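Local coordinates for protein lipid II:glycine glycyltransferase (Staphylococcus aureus, PDB 6SNR) that probably adds the first glycine of the pentaglycine interpeptide bridge to the lysine of lipid II, with glycyl-tRNA as donor, during peptidoglycan synthesis, at residues Arg177-Glu182 against Phe229-Asp234; Glu300-Ser305 against Ser324-Asp329. One frame throughout, in Å; residues are numbered along the deposited sequence.

Interaction 1: Arg177-Glu182 against Phe229-Asp234; sequences RGTTVE and FLVKLD
T180 and E182 pair with K232 and L230 as two antiparallel hydrogen-bonded pairs, with the non-hydrogen-bonded pair V181-V231 between them. The short strand axes approach to 4.7 Å, their N-to-C directions 150° apart. Four backbone bonds join them; the straightest runs from E182 N to L230 O at 2.8 Å, with 175° at the hydrogen. G178 leads in from the preceding helix at positive phi, where a side chain would jam against the carbonyl O of R177.

The two valines, beta-branched and suited to extended backbone, share one face and meet at CG2 of V181 and CG2 of V231, 4.1 Å apart. V181 CG1 lies as far from CD2 of F229, approaching the ring obliquely. Next along, T179 sets its CB 3.6 Å from V231 CG1; its OG1, between the backbone N and carbonyl carbon (chi1 53°), bonds to ND1 of H335 in helix 332-347, which covers this face.

On the other face the long chains of E182 and K232 combine apolar stems with polar ends. OE2 of E182 rests 3.6 Å from the methylene CD of K232, yet stays 4.3 Å from K232 NZ, too far for a salt bridge. Stronger partners hold both ends: E182 OE1 bonds to Y303 OH, and K232 NZ to the carbonyl O of E300. D234 N-caps helix 235-262, OD2 accepting from E237 N.

Strand 180-183 forms the edge of a mixed sheet in this FemABX enzyme, beside strand 226-233, which leads through D234 into the long helical arm characteristic of Fem ligases.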
# COMPACT_ATOMS: atom_id res chain seq x y z
N ARG A 177 11.67 -20.17 3.68
CA ARG A 177 11.24 -21.33 2.85
C ARG A 177 11.80 -21.35 1.43
O ARG A 177 11.80 -22.40 0.78
CB ARG A 177 9.72 -21.54 2.89
CG ARG A 177 9.22 -21.83 4.30
CD ARG A 177 8.57 -23.16 4.62
NE ARG A 177 7.12 -23.07 4.48
CZ ARG A 177 6.19 -23.67 5.24
NH1 ARG A 177 4.91 -23.46 4.93
NH2 ARG A 177 6.47 -24.45 6.29
N GLY A 178 12.31 -20.22 0.94
CA GLY A 178 13.06 -20.22 -0.32
C GLY A 178 12.53 -19.37 -1.47
O GLY A 178 12.79 -19.66 -2.60
N THR A 179 11.79 -18.30 -1.18
CA THR A 179 11.49 -17.31 -2.25
C THR A 179 12.42 -16.09 -2.12
O THR A 179 13.02 -15.89 -1.08
CB THR A 179 10.01 -16.81 -2.18
OG1 THR A 179 9.69 -16.33 -0.87
CG2 THR A 179 9.03 -17.91 -2.59
N THR A 180 12.49 -15.27 -3.17
CA THR A 180 13.16 -13.97 -3.12
C THR A 180 12.15 -12.88 -3.53
O THR A 180 11.22 -13.13 -4.34
CB THR A 180 14.37 -13.88 -4.07
OG1 THR A 180 13.96 -14.22 -5.39
CG2 THR A 180 15.45 -14.87 -3.65
N VAL A 181 12.30 -11.72 -2.92
CA VAL A 181 11.46 -10.56 -3.29
C VAL A 181 12.32 -9.65 -4.15
O VAL A 181 13.41 -9.25 -3.73
CB VAL A 181 10.94 -9.85 -2.05
CG1 VAL A 181 10.02 -8.71 -2.45
CG2 VAL A 181 10.20 -10.86 -1.15
N GLU A 182 11.81 -9.32 -5.35
CA GLU A 182 12.48 -8.41 -6.29
C GLU A 182 11.72 -7.07 -6.36
O GLU A 182 10.50 -7.08 -6.41
CB GLU A 182 12.46 -8.98 -7.71
CG GLU A 182 13.26 -10.25 -7.93
CD GLU A 182 13.09 -10.85 -9.32
OE1 GLU A 182 12.29 -10.34 -10.14
OE2 GLU A 182 13.76 -11.87 -9.58
N PHE A 229 6.76 -4.78 -6.83
CA PHE A 229 7.56 -5.88 -6.20
C PHE A 229 6.99 -7.16 -6.75
O PHE A 229 5.77 -7.27 -6.91
CB PHE A 229 7.47 -5.83 -4.66
CG PHE A 229 8.17 -4.68 -4.07
CD1 PHE A 229 7.56 -3.44 -4.06
CD2 PHE A 229 9.44 -4.80 -3.57
CE1 PHE A 229 8.23 -2.34 -3.58
CE2 PHE A 229 10.10 -3.70 -3.04
CZ PHE A 229 9.47 -2.46 -3.06
N LEU A 230 7.87 -8.16 -6.99
CA LEU A 230 7.45 -9.48 -7.46
C LEU A 230 8.16 -10.53 -6.60
O LEU A 230 9.35 -10.35 -6.24
CB LEU A 230 7.87 -9.64 -8.91
CG LEU A 230 7.21 -8.76 -9.95
CD1 LEU A 230 7.80 -9.03 -11.33
CD2 LEU A 230 5.73 -9.00 -9.95
N VAL A 231 7.48 -11.63 -6.31
CA VAL A 231 8.10 -12.72 -5.50
C VAL A 231 8.33 -13.92 -6.43
O VAL A 231 7.39 -14.37 -7.08
CB VAL A 231 7.22 -13.14 -4.34
CG1 VAL A 231 7.87 -14.29 -3.54
CG2 VAL A 231 6.96 -11.95 -3.41
N LYS A 232 9.57 -14.40 -6.46
CA LYS A 232 10.02 -15.45 -7.36
C LYS A 232 10.45 -16.70 -6.55
O LYS A 232 11.08 -16.59 -5.50
CB LYS A 232 11.22 -14.96 -8.15
CG LYS A 232 11.64 -15.91 -9.27
CD LYS A 232 12.67 -15.26 -10.16
CE LYS A 232 12.29 -15.40 -11.61
NZ LYS A 232 13.49 -15.10 -12.45
N LEU A 233 10.12 -17.86 -7.09
CA LEU A 233 10.67 -19.13 -6.61
C LEU A 233 11.63 -19.55 -7.71
O LEU A 233 11.17 -19.77 -8.84
CB LEU A 233 9.57 -20.15 -6.44
CG LEU A 233 10.06 -21.61 -6.20
CD1 LEU A 233 11.00 -21.65 -4.99
CD2 LEU A 233 8.87 -22.53 -5.98
N ASP A 234 12.92 -19.58 -7.42
CA ASP A 234 13.92 -19.89 -8.44
C ASP A 234 14.59 -21.22 -8.11
O ASP A 234 15.36 -21.29 -7.14
CB ASP A 234 15.01 -18.84 -8.52
CG ASP A 234 15.87 -19.02 -9.75
OD1 ASP A 234 15.35 -18.81 -10.88
OD2 ASP A 234 17.04 -19.44 -9.63

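Interaction 2: Glu300-Ser305 against Ser324-Asp329; sequences EGIYLS and SNEFRD
I302 and L304 reach from strand 302-312 to E326 and F327, at the open end of the beta hairpin it forms with strand 315-323. Just past the second strand, the N-H of S324 still bonds to L304 O at 2.9 Å, its donor tilted 25° from the carbonyl plane. Beyond that bond the chain leaves the ladder and turns toward helix 332-347, and side chains take over the contact.

Both apolar residues address the ring of F327, each in its own way. CD1 of I302 comes to the ring's edge, near its plane, 4.0 Å from CE2. With CG1 anti to the backbone N (chi1 -172°) and CD1 continuing the chain in an extended line, the isoleucine has the reach to do so. L304 lies crosswise to the phenylalanine at about a right angle, and its CD2 stands obliquely 3.9 Å from CD2 of the ring, while CD1 touches F327 CB. Its branched end thus meets both CB and the ring of F327. L304 also touches P332 of helix 332-347.

E326, extended beyond CG, crosses I302 at about a right angle. Its methylenes carry the carboxylate to the surface, where a charge is tolerated, and OE1 passes 3.8 Å from I302 CD1. F327 itself takes the left-handed helical region, with positive phi and psi, where the loop bends. A small hydroxyl suits the start of this loop: OG of S324 accepts a weak bond from E326 N at 3.4 Å, as in an ST turn.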
# COMPACT_ATOMS: atom_id res chain seq x y z
N GLU A 300 13.96 -20.32 -15.57
CA GLU A 300 14.30 -19.08 -14.92
C GLU A 300 13.28 -18.75 -13.82
O GLU A 300 13.03 -17.58 -13.56
CB GLU A 300 14.34 -17.95 -15.95
N GLY A 301 12.68 -19.77 -13.21
CA GLY A 301 11.80 -19.58 -12.05
C GLY A 301 10.37 -19.22 -12.38
O GLY A 301 9.99 -19.12 -13.55
N ILE A 302 9.58 -19.03 -11.33
CA ILE A 302 8.19 -18.75 -11.47
C ILE A 302 7.88 -17.64 -10.47
O ILE A 302 8.37 -17.65 -9.34
CB ILE A 302 7.31 -19.99 -11.17
CG1 ILE A 302 5.84 -19.70 -11.51
CG2 ILE A 302 7.44 -20.45 -9.74
CD1 ILE A 302 4.86 -20.73 -10.98
N TYR A 303 7.08 -16.69 -10.92
CA TYR A 303 6.60 -15.63 -10.03
C TYR A 303 5.29 -16.05 -9.39
O TYR A 303 4.38 -16.51 -10.06
CB TYR A 303 6.42 -14.33 -10.82
CG TYR A 303 7.73 -13.69 -11.18
CD1 TYR A 303 8.51 -13.06 -10.23
CD2 TYR A 303 8.18 -13.69 -12.49
CE1 TYR A 303 9.73 -12.46 -10.53
CE2 TYR A 303 9.39 -13.08 -12.81
CZ TYR A 303 10.17 -12.48 -11.85
OH TYR A 303 11.38 -11.88 -12.19
N LEU A 304 5.22 -15.84 -8.07
CA LEU A 304 4.11 -16.25 -7.24
C LEU A 304 3.20 -15.14 -6.76
O LEU A 304 2.01 -15.36 -6.52
CB LEU A 304 4.69 -16.91 -5.98
CG LEU A 304 5.54 -18.17 -6.20
CD1 LEU A 304 5.89 -18.80 -4.87
CD2 LEU A 304 4.83 -19.14 -7.12
N SER A 305 3.77 -13.96 -6.52
CA SER A 305 2.95 -12.84 -6.05
C SER A 305 3.56 -11.54 -6.52
O SER A 305 4.69 -11.50 -6.96
CB SER A 305 2.79 -12.85 -4.54
OG SER A 305 3.99 -12.62 -3.85
N SER A 324 -0.69 -16.06 -7.29
CA SER A 324 -1.14 -17.22 -8.08
C SER A 324 -1.66 -18.31 -7.17
O SER A 324 -1.58 -18.21 -5.96
CB SER A 324 0.00 -17.79 -8.91
OG SER A 324 0.99 -18.39 -8.11
N ASN A 325 -2.23 -19.34 -7.79
CA ASN A 325 -2.74 -20.50 -7.06
C ASN A 325 -1.66 -21.54 -6.75
O ASN A 325 -1.94 -22.53 -6.05
CB ASN A 325 -3.87 -21.15 -7.89
CG ASN A 325 -5.08 -20.24 -8.08
OD1 ASN A 325 -5.57 -20.07 -9.19
ND2 ASN A 325 -5.60 -19.71 -6.99
N GLU A 326 -0.44 -21.35 -7.23
CA GLU A 326 0.62 -22.34 -7.05
C GLU A 326 1.62 -22.01 -5.94
O GLU A 326 1.84 -20.85 -5.60
CB GLU A 326 1.40 -22.50 -8.34
CG GLU A 326 0.59 -22.92 -9.54
CD GLU A 326 1.47 -23.00 -10.76
OE1 GLU A 326 1.36 -22.10 -11.61
OE2 GLU A 326 2.30 -23.93 -10.82
N PHE A 327 2.21 -23.06 -5.38
CA PHE A 327 3.28 -22.97 -4.39
C PHE A 327 2.94 -22.07 -3.19
O PHE A 327 3.84 -21.43 -2.62
CB PHE A 327 4.59 -22.55 -5.06
CG PHE A 327 5.00 -23.45 -6.19
CD1 PHE A 327 5.52 -24.70 -5.93
CD2 PHE A 327 4.84 -23.05 -7.51
CE1 PHE A 327 5.88 -25.55 -6.96
CE2 PHE A 327 5.19 -23.89 -8.55
CZ PHE A 327 5.73 -25.14 -8.27
N ARG A 328 1.68 -22.13 -2.76
CA ARG A 328 1.15 -21.30 -1.65
C ARG A 328 1.89 -21.57 -0.34
O ARG A 328 1.98 -20.69 0.51
CB ARG A 328 -0.35 -21.53 -1.42
CG ARG A 328 -1.30 -21.23 -2.58
CD ARG A 328 -2.71 -21.76 -2.31
NE ARG A 328 -2.68 -23.20 -2.01
CZ ARG A 328 -3.75 -23.98 -1.83
NH1 ARG A 328 -3.57 -25.27 -1.56
NH2 ARG A 328 -4.98 -23.49 -1.92
N ASP A 329 2.39 -22.80 -0.15
CA ASP A 329 3.15 -23.16 1.05
C ASP A 329 4.48 -22.43 1.22
O ASP A 329 5.05 -22.43 2.30
CB ASP A 329 3.40 -24.69 1.08
CG ASP A 329 2.21 -25.47 1.58
OD1 ASP A 329 1.09 -24.91 1.65
OD2 ASP A 329 2.40 -26.68 1.92

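Overall arrangement
Both interactions belong to the same mixed sheet, where strands 226-233 and 302-312 are neighbours, and their centres lie about 9 Å apart. Interaction 1 is partly buried and built as a regular ladder, its apolar face under helix 332-347; interaction 2 is a surface contact in which a loop closes over a strand end with one backbone bond and mostly apolar packing. They are joined directly: V231 O probably accepts from L304 N, at 2.8 Å, and the two charged side chains of interaction 1 turn to the 300-305 segment. The loop of interaction 2 also returns to interaction 1, D329 O receiving R177 NH1.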